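Local coordinates for protein phosphodiesterase (Candida albicans, PDB 6CPU) that is a largely helical member of the cyclic nucleotide phosphodiesterase family that holds a zinc and a magnesium ion, at residues L230-Y235 / H317-A322. Residues are numbered along the deposited sequence; the frame is centred on the assembly and turned at random.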
ATOM      1  N   LEU A 230      -8.003  -8.472  -1.542  1.00 19.95           N
ATOM      2  CA  LEU A 230      -7.793  -7.062  -1.221  1.00 19.43           C
ATOM      3  C   LEU A 230      -7.843  -6.164  -2.455  1.00 18.56           C
ATOM      4  O   LEU A 230      -8.348  -5.039  -2.400  1.00 18.74           O
ATOM      5  CB  LEU A 230      -6.487  -6.882  -0.446  1.00 19.76           C
ATOM      6  CG  LEU A 230      -6.567  -7.432   0.990  1.00 20.51           C
ATOM      7  CD1 LEU A 230      -5.173  -7.707   1.554  1.00 20.17           C
ATOM      8  CD2 LEU A 230      -7.369  -6.507   1.911  1.00 21.30           C
ATOM      9  N   VAL A 231      -7.339  -6.666  -3.576  1.00 18.21           N
ATOM     10  CA  VAL A 231      -7.453  -5.953  -4.852  1.00 19.02           C
ATOM     11  C   VAL A 231      -8.924  -5.684  -5.155  1.00 19.65           C
ATOM     12  O   VAL A 231      -9.313  -4.551  -5.513  1.00 19.85           O
ATOM     13  CB  VAL A 231      -6.811  -6.759  -6.005  1.00 18.96           C
ATOM     14  CG1 VAL A 231      -7.190  -6.190  -7.377  1.00 19.44           C
ATOM     15  CG2 VAL A 231      -5.301  -6.782  -5.843  1.00 19.02           C
ATOM     16  N   TYR A 232      -9.747  -6.718  -5.019  1.00 19.67           N
ATOM     17  CA  TYR A 232     -11.175  -6.549  -5.314  1.00 20.68           C
ATOM     18  C   TYR A 232     -11.849  -5.594  -4.336  1.00 20.78           C
ATOM     19  O   TYR A 232     -12.702  -4.818  -4.735  1.00 21.67           O
ATOM     20  CB  TYR A 232     -11.911  -7.879  -5.335  1.00 20.82           C
ATOM     21  CG  TYR A 232     -13.252  -7.747  -6.018  1.00 21.46           C
ATOM     22  CD1 TYR A 232     -14.428  -7.613  -5.276  1.00 21.81           C
ATOM     23  CD2 TYR A 232     -13.343  -7.735  -7.405  1.00 21.74           C
ATOM     24  CE1 TYR A 232     -15.664  -7.484  -5.904  1.00 22.88           C
ATOM     25  CE2 TYR A 232     -14.573  -7.613  -8.042  1.00 23.18           C
ATOM     26  CZ  TYR A 232     -15.730  -7.484  -7.289  1.00 23.61           C
ATOM     27  OH  TYR A 232     -16.962  -7.351  -7.925  1.00 23.64           O
ATOM     28  N   CYS A 233     -11.473  -5.656  -3.057  1.00 21.03           N
ATOM     29  CA  CYS A 233     -11.959  -4.688  -2.076  1.00 21.74           C
ATOM     30  C   CYS A 233     -11.681  -3.244  -2.483  1.00 21.86           C
ATOM     31  O   CYS A 233     -12.553  -2.379  -2.363  1.00 20.68           O
ATOM     32  CB  CYS A 233     -11.366  -4.952  -0.695  1.00 22.52           C
ATOM     33  SG  CYS A 233     -11.919  -6.494   0.089  1.00 25.06           S
ATOM     34  N   VAL A 234     -10.470  -2.973  -2.967  1.00 20.27           N
ATOM     35  CA  VAL A 234     -10.148  -1.642  -3.446  1.00 19.57           C
ATOM     36  C   VAL A 234     -11.062  -1.262  -4.619  1.00 19.70           C
ATOM     37  O   VAL A 234     -11.575  -0.150  -4.673  1.00 19.59           O
ATOM     38  CB  VAL A 234      -8.673  -1.528  -3.876  1.00 20.12           C
ATOM     39  CG1 VAL A 234      -8.394  -0.151  -4.467  1.00 20.29           C
ATOM     40  CG2 VAL A 234      -7.750  -1.762  -2.691  1.00 19.88           C
ATOM     41  N   TYR A 235     -11.270  -2.192  -5.544  1.00 20.02           N
ATOM     42  CA  TYR A 235     -12.143  -1.939  -6.684  1.00 21.61           C
ATOM     43  C   TYR A 235     -13.555  -1.548  -6.208  1.00 22.73           C
ATOM     44  O   TYR A 235     -14.118  -0.569  -6.680  1.00 23.80           O
ATOM     45  CB  TYR A 235     -12.185  -3.151  -7.629  1.00 22.79           C
ATOM     46  CG  TYR A 235     -13.421  -3.183  -8.491  1.00 24.34           C
ATOM     47  CD1 TYR A 235     -13.598  -2.267  -9.520  1.00 25.53           C
ATOM     48  CD2 TYR A 235     -14.444  -4.095  -8.241  1.00 25.87           C
ATOM     49  CE1 TYR A 235     -14.757  -2.281 -10.302  1.00 26.51           C
ATOM     50  CE2 TYR A 235     -15.593  -4.118  -9.015  1.00 26.35           C
ATOM     51  CZ  TYR A 235     -15.747  -3.206 -10.038  1.00 27.81           C
ATOM     52  OH  TYR A 235     -16.908  -3.245 -10.797  1.00 31.45           O
ATOM     53  N   HIS A 317     -25.398 -10.007  -5.017  1.00 33.40           N
ATOM     54  CA  HIS A 317     -24.738  -8.822  -5.570  1.00 33.02           C
ATOM     55  C   HIS A 317     -23.216  -8.974  -5.506  1.00 31.78           C
ATOM     56  O   HIS A 317     -22.700  -9.493  -4.522  1.00 30.50           O
ATOM     57  CB  HIS A 317     -25.161  -7.580  -4.801  1.00 34.16           C
ATOM     58  CG  HIS A 317     -26.641  -7.373  -4.761  1.00 36.10           C
ATOM     59  ND1 HIS A 317     -27.364  -6.994  -5.869  1.00 37.07           N
ATOM     60  CD2 HIS A 317     -27.532  -7.490  -3.751  1.00 37.28           C
ATOM     61  CE1 HIS A 317     -28.638  -6.884  -5.543  1.00 38.01           C
ATOM     62  NE2 HIS A 317     -28.768  -7.187  -4.267  1.00 37.40           N
ATOM     63  N   THR A 318     -22.515  -8.537  -6.553  1.00 29.88           N
ATOM     64  CA  THR A 318     -21.040  -8.575  -6.577  1.00 29.59           C
ATOM     65  C   THR A 318     -20.395  -7.190  -6.470  1.00 28.47           C
ATOM     66  O   THR A 318     -19.167  -7.092  -6.416  1.00 27.68           O
ATOM     67  CB  THR A 318     -20.499  -9.262  -7.852  1.00 30.42           C
ATOM     68  OG1 THR A 318     -21.015  -8.601  -9.017  1.00 30.10           O
ATOM     69  CG2 THR A 318     -20.891 -10.729  -7.869  1.00 31.42           C
ATOM     70  N   VAL A 319     -21.208  -6.134  -6.439  1.00 27.65           N
ATOM     71  CA  VAL A 319     -20.719  -4.780  -6.197  1.00 27.11           C
ATOM     72  C   VAL A 319     -21.576  -4.082  -5.146  1.00 28.58           C
ATOM     73  O   VAL A 319     -22.677  -4.538  -4.837  1.00 28.75           O
ATOM     74  CB  VAL A 319     -20.682  -3.924  -7.483  1.00 27.37           C
ATOM     75  CG1 VAL A 319     -19.773  -4.562  -8.524  1.00 27.28           C
ATOM     76  CG2 VAL A 319     -22.079  -3.704  -8.053  1.00 27.16           C
ATOM     77  N   LEU A 320     -21.070  -2.972  -4.611  1.00 28.32           N
ATOM     78  CA  LEU A 320     -21.783  -2.221  -3.576  1.00 29.02           C
ATOM     79  C   LEU A 320     -23.019  -1.571  -4.200  1.00 30.11           C
ATOM     80  O   LEU A 320     -22.923  -0.919  -5.246  1.00 29.42           O
ATOM     81  CB  LEU A 320     -20.889  -1.148  -2.949  1.00 28.83           C
ATOM     82  CG  LEU A 320     -19.551  -1.614  -2.372  1.00 28.77           C
ATOM     83  CD1 LEU A 320     -18.877  -0.484  -1.604  1.00 29.21           C
ATOM     84  CD2 LEU A 320     -19.699  -2.847  -1.487  1.00 28.40           C
ATOM     85  N   ILE A 321     -24.175  -1.785  -3.577  1.00 31.15           N
ATOM     86  CA  ILE A 321     -25.439  -1.264  -4.095  1.00 33.35           C
ATOM     87  C   ILE A 321     -25.883  -0.092  -3.228  1.00 32.92           C
ATOM     88  O   ILE A 321     -26.311  -0.288  -2.102  1.00 32.81           O
ATOM     89  CB  ILE A 321     -26.550  -2.340  -4.090  1.00 33.88           C
ATOM     90  CG1 ILE A 321     -26.098  -3.620  -4.802  1.00 35.09           C
ATOM     91  CG2 ILE A 321     -27.822  -1.793  -4.729  1.00 33.81           C
ATOM     92  CD1 ILE A 321     -25.730  -3.449  -6.262  1.00 36.32           C
ATOM     93  N   ALA A 322     -25.772   1.118  -3.759  1.00 36.73           N
ATOM     94  CA  ALA A 322     -26.126   2.330  -3.026  1.00 40.12           C
ATOM     95  C   ALA A 322     -27.615   2.357  -2.671  1.00 44.72           C
ATOM     96  O   ALA A 322     -28.450   1.913  -3.458  1.00 42.94           O
ATOM     97  CB  ALA A 322     -25.772   3.554  -3.856  1.00 41.35           C
TER
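The phenol of Y232 donates a hydrogen bond to the backbone carbonyl of T318, with OH 2.7 Å from O. The acceptor lies at the ring edge, close to the ring plane, whereas the donor stands 36° out of the carbonyl plane at a C=O...OH angle of 142°, so the bond, though short, does not run along a carbonyl lone pair. CG of Y232 is anti to the backbone N (chi1 -164°), which carries the ring out from the helix toward the loop; the backbones stay well apart, the nearest CA atoms, of Y235 and V319, being 9.0 Å apart. CG of Y235 is also anti to its backbone N, and its CD2 sits 3.5 Å above one face of the Y232 ring, displaced toward the rim. CG1 of V319 touches both hydroxyls, 3.9 Å from OH of Y235 and 4.0 Å from OH of Y232. It also lies 4.2 Å from CE2 of Y235, meeting that ring obliquely. Helix 227-242 is thereby joined to the loop between helices 276-292 and 336-348, with Y232 packing on L208 and L211 of helix 205-216 and Y235 on L253 of helix 253-264.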